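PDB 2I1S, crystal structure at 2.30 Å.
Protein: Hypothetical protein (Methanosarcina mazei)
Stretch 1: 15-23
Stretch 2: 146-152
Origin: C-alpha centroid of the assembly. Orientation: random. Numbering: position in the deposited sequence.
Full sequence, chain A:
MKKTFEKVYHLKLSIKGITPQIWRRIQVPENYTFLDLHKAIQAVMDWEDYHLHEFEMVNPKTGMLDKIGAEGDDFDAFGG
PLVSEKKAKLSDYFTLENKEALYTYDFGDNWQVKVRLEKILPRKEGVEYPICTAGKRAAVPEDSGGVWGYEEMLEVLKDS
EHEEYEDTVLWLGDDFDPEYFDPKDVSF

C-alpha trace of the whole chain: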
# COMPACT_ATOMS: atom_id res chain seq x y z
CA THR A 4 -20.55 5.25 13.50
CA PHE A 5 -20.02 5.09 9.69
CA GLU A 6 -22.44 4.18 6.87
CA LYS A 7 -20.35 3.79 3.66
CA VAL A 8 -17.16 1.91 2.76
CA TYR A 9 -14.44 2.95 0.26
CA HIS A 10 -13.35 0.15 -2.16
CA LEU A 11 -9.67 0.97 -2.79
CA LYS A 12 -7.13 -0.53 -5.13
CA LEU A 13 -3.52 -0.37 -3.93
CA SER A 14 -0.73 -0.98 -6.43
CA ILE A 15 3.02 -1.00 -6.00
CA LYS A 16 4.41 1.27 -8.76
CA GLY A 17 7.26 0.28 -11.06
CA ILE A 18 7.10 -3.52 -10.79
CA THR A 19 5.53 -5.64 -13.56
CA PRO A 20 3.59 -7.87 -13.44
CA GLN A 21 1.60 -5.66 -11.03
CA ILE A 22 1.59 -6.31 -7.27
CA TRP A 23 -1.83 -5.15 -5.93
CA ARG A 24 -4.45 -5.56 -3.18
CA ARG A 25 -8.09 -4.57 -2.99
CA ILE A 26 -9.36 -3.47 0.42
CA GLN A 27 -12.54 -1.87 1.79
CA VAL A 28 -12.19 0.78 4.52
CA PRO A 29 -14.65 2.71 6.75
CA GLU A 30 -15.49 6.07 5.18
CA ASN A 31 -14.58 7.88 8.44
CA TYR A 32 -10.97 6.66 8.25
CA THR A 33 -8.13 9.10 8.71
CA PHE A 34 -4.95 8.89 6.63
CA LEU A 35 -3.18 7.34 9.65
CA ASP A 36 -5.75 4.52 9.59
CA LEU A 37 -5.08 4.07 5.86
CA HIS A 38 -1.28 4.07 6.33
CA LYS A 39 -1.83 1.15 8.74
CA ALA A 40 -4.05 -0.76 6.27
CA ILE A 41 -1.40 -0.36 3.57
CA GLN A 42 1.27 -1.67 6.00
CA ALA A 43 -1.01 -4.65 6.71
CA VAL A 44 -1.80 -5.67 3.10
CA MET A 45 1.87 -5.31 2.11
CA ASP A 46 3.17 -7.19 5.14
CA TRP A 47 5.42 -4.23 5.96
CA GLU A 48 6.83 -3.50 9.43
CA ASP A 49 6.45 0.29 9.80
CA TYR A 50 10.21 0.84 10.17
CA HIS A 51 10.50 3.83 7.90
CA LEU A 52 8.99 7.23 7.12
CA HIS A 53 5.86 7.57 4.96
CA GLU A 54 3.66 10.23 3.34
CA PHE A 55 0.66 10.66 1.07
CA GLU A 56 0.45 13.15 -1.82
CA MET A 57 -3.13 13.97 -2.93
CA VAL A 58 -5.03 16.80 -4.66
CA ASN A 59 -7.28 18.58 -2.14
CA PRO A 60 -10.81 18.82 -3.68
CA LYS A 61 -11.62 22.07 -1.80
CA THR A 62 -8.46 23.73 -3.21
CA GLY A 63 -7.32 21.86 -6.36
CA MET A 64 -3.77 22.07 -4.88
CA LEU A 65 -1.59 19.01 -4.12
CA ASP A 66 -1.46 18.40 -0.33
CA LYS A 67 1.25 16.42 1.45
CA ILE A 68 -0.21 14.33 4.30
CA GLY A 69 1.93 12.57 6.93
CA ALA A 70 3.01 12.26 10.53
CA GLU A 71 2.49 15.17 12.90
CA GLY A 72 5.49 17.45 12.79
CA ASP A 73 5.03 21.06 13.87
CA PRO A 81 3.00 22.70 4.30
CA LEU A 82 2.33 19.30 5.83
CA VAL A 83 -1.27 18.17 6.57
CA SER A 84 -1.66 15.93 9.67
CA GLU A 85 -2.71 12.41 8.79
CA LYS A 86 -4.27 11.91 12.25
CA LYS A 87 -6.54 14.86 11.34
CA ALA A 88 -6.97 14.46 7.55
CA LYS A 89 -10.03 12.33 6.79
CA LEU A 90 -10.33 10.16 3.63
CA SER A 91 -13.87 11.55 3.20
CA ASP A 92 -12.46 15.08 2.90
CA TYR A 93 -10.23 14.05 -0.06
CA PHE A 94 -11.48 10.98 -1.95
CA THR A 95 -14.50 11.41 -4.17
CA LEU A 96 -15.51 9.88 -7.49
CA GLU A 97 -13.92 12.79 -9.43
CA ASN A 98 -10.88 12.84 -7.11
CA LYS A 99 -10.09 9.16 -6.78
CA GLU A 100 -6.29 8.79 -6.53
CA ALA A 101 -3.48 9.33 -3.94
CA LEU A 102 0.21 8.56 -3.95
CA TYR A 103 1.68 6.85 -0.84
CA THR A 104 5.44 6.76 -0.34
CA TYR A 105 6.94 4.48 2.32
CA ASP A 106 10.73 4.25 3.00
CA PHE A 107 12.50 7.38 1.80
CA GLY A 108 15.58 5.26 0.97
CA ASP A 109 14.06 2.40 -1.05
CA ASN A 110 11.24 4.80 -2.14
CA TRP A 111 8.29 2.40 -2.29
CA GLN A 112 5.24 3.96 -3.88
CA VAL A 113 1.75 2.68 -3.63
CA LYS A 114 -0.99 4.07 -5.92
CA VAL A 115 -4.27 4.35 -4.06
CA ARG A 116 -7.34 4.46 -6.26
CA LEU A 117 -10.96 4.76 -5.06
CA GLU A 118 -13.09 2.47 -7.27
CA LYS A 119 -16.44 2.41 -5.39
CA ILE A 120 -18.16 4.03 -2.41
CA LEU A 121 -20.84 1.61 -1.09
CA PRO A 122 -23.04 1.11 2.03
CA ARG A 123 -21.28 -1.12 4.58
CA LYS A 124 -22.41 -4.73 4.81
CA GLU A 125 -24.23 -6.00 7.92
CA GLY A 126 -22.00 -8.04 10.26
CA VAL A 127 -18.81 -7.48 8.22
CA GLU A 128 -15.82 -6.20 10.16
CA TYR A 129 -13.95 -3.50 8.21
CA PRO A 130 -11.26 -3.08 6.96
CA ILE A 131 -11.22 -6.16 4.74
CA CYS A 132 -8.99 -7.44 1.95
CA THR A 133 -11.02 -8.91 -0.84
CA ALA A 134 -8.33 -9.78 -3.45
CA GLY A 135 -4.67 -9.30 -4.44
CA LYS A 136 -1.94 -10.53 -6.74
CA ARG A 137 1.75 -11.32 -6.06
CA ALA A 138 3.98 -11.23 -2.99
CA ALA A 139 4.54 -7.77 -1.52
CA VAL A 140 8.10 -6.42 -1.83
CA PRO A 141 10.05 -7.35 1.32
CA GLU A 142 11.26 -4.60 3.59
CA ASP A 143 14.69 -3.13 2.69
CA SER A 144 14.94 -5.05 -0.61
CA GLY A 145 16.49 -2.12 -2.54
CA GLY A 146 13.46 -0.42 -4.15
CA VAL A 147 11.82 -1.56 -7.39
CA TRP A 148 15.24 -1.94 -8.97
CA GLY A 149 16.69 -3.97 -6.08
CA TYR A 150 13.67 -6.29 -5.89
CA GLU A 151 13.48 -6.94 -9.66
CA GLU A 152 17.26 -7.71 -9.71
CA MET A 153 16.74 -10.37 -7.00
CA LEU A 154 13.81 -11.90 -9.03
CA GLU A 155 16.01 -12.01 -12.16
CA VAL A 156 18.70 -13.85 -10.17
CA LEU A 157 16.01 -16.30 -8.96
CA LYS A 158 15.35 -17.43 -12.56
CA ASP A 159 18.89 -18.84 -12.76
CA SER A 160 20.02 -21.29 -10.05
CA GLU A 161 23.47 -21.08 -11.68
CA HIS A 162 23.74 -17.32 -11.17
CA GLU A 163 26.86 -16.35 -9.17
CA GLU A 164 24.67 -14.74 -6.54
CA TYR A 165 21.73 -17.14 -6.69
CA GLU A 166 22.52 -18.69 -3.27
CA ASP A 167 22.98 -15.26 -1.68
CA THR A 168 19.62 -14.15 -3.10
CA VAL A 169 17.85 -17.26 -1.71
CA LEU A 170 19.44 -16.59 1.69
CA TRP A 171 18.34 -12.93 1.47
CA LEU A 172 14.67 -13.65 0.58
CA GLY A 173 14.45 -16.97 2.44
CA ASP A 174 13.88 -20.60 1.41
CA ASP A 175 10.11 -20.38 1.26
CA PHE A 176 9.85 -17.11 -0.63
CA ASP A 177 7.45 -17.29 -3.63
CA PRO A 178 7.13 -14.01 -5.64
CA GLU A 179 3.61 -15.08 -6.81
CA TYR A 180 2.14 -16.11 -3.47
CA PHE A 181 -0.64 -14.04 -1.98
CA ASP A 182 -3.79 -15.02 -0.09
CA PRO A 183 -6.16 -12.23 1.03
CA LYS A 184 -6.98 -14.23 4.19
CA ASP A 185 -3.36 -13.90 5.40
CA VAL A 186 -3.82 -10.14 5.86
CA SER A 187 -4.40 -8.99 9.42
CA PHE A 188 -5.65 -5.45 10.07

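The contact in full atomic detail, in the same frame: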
# COMPACT_ATOMS: atom_id res chain seq x y z
N ILE A 15 1.62 -1.37 -6.04
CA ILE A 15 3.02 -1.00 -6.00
C ILE A 15 3.40 -0.52 -7.41
O ILE A 15 3.27 -1.27 -8.41
CB ILE A 15 3.93 -2.17 -5.53
CG1 ILE A 15 3.69 -2.49 -4.08
CG2 ILE A 15 5.42 -1.80 -5.67
CD1 ILE A 15 4.45 -3.69 -3.62
N LYS A 16 3.85 0.73 -7.50
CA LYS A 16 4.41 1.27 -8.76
C LYS A 16 5.78 0.73 -9.15
O LYS A 16 6.64 0.50 -8.30
CB LYS A 16 4.62 2.76 -8.63
CG LYS A 16 3.35 3.56 -8.66
CD LYS A 16 3.72 5.01 -8.57
CE LYS A 16 4.68 5.37 -9.69
NZ LYS A 16 4.48 6.81 -10.05
N GLY A 17 5.97 0.58 -10.46
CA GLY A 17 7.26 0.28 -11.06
C GLY A 17 7.61 -1.19 -11.16
O GLY A 17 8.64 -1.53 -11.68
N ILE A 18 6.79 -2.08 -10.65
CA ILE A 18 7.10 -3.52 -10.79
C ILE A 18 6.02 -4.13 -11.71
O ILE A 18 4.81 -3.87 -11.52
CB ILE A 18 7.17 -4.23 -9.40
CG1 ILE A 18 8.54 -4.03 -8.77
CG2 ILE A 18 6.91 -5.76 -9.49
CD1 ILE A 18 8.42 -3.80 -7.32
N THR A 19 6.45 -4.88 -12.73
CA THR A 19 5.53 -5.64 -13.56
C THR A 19 5.98 -7.12 -13.60
O THR A 19 7.19 -7.41 -13.51
CB THR A 19 5.34 -5.06 -15.00
OG1 THR A 19 6.59 -5.05 -15.65
CG2 THR A 19 4.81 -3.65 -14.98
N PRO A 20 5.02 -8.07 -13.64
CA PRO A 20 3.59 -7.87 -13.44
C PRO A 20 3.25 -7.08 -12.16
O PRO A 20 4.03 -7.07 -11.19
CB PRO A 20 3.06 -9.30 -13.35
CG PRO A 20 3.99 -10.11 -14.12
CD PRO A 20 5.34 -9.48 -13.97
N GLN A 21 2.06 -6.49 -12.14
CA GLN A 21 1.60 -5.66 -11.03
C GLN A 21 1.34 -6.39 -9.69
O GLN A 21 0.76 -7.44 -9.63
CB GLN A 21 0.37 -4.88 -11.49
CG GLN A 21 -0.16 -3.92 -10.48
CD GLN A 21 -1.35 -3.18 -10.99
OE1 GLN A 21 -2.43 -3.74 -11.18
NE2 GLN A 21 -1.17 -1.90 -11.24
N ILE A 22 1.88 -5.83 -8.61
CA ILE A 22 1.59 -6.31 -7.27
C ILE A 22 0.47 -5.39 -6.75
O ILE A 22 0.64 -4.17 -6.74
CB ILE A 22 2.83 -6.19 -6.33
CG1 ILE A 22 4.08 -6.93 -6.88
CG2 ILE A 22 2.48 -6.62 -4.92
CD1 ILE A 22 5.36 -6.57 -6.12
N TRP A 23 -0.68 -5.96 -6.38
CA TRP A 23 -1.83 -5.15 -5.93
C TRP A 23 -2.66 -5.89 -4.91
O TRP A 23 -2.57 -7.11 -4.79
CB TRP A 23 -2.73 -4.68 -7.09
CG TRP A 23 -3.38 -5.84 -7.87
CD1 TRP A 23 -2.86 -6.47 -8.96
CD2 TRP A 23 -4.62 -6.51 -7.57
NE1 TRP A 23 -3.68 -7.46 -9.37
CE2 TRP A 23 -4.77 -7.53 -8.54
CE3 TRP A 23 -5.60 -6.37 -6.56
CZ2 TRP A 23 -5.88 -8.41 -8.55
CZ3 TRP A 23 -6.70 -7.23 -6.58
CH2 TRP A 23 -6.85 -8.23 -7.61
N GLY A 146 14.32 -1.23 -3.31
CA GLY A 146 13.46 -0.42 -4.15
C GLY A 146 13.02 -1.28 -5.33
O GLY A 146 13.28 -2.49 -5.36
N VAL A 147 12.35 -0.71 -6.31
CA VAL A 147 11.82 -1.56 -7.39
C VAL A 147 12.99 -2.20 -8.12
O VAL A 147 12.96 -3.41 -8.42
CB VAL A 147 10.76 -0.85 -8.29
CG1 VAL A 147 9.58 -0.45 -7.45
CG2 VAL A 147 11.30 0.36 -8.98
N TRP A 148 14.05 -1.43 -8.31
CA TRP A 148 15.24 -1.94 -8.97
C TRP A 148 15.89 -3.09 -8.21
O TRP A 148 16.13 -4.13 -8.80
CB TRP A 148 16.23 -0.81 -9.33
CG TRP A 148 15.70 -0.06 -10.55
CD1 TRP A 148 15.59 1.30 -10.71
CD2 TRP A 148 15.13 -0.64 -11.73
NE1 TRP A 148 15.02 1.59 -11.93
CE2 TRP A 148 14.73 0.42 -12.58
N GLY A 149 16.14 -2.91 -6.91
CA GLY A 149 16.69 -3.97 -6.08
C GLY A 149 15.87 -5.26 -6.07
O GLY A 149 16.41 -6.35 -6.19
N TYR A 150 14.56 -5.13 -5.89
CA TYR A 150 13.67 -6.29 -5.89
C TYR A 150 13.63 -7.02 -7.25
O TYR A 150 13.77 -8.23 -7.31
CB TYR A 150 12.26 -5.89 -5.40
CG TYR A 150 11.30 -7.07 -5.29
CD1 TYR A 150 11.56 -8.12 -4.39
CD2 TYR A 150 10.16 -7.15 -6.09
CE1 TYR A 150 10.71 -9.19 -4.27
CE2 TYR A 150 9.26 -8.23 -5.98
CZ TYR A 150 9.56 -9.25 -5.07
OH TYR A 150 8.75 -10.32 -4.92
N GLU A 151 13.46 -6.29 -8.35
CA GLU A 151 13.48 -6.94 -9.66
C GLU A 151 14.83 -7.65 -9.95
O GLU A 151 14.83 -8.73 -10.53
CB GLU A 151 13.09 -5.99 -10.79
CG GLU A 151 11.59 -5.65 -10.82
CD GLU A 151 10.71 -6.66 -11.60
OE1 GLU A 151 11.02 -7.88 -11.62
OE2 GLU A 151 9.68 -6.21 -12.20
N GLU A 152 15.95 -7.05 -9.55
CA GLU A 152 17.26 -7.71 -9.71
C GLU A 152 17.31 -9.06 -8.98
O GLU A 152 17.72 -10.05 -9.56
CB GLU A 152 18.41 -6.84 -9.21
CG GLU A 152 18.74 -5.64 -10.09
CD GLU A 152 19.75 -4.69 -9.40
OE1 GLU A 152 20.30 -5.08 -8.33
OE2 GLU A 152 19.99 -3.57 -9.94
O HOH W 1 8.50 -8.79 -11.47

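Ile18, in the loop that leads into the strand containing Trp23, forms the apolar centre of this contact against one side of the helix in the second stretch. Its CA-to-CB bond points sideways, but the end of the side chain comes nearer to the helix: CD1 of Ile18 lies 3.5 Å from CG1 of Val147 and 4.0 Å from CD2 of Tyr150. Val147 and Tyr150 are roughly one helical turn apart, so a single methyl can touch both. Ile22 extends the apolar patch, with its CD1 4.2 Å from CE2 of Tyr150; both isoleucine methyls approach the tyrosine ring obliquely. Toward the start of the helix, Val147 packs against backbone, its CG1 3.2 Å from O of Lys16. Gly17 sits beside it with a positive phi of 88°, and a CB there would come within 3.3 Å of CG2 of Val147, a tight fit.

At the polar edge no direct hydrogen bond joins the stretches. O of Thr19 and OE2 of Glu151 are 3.1 Å apart, but both are acceptors. Water 1 donates to O of Thr19 (2.8 Å) and to OE1 of Glu151 (2.7 Å), bridging loop and helix, while the close pair of acceptors remains.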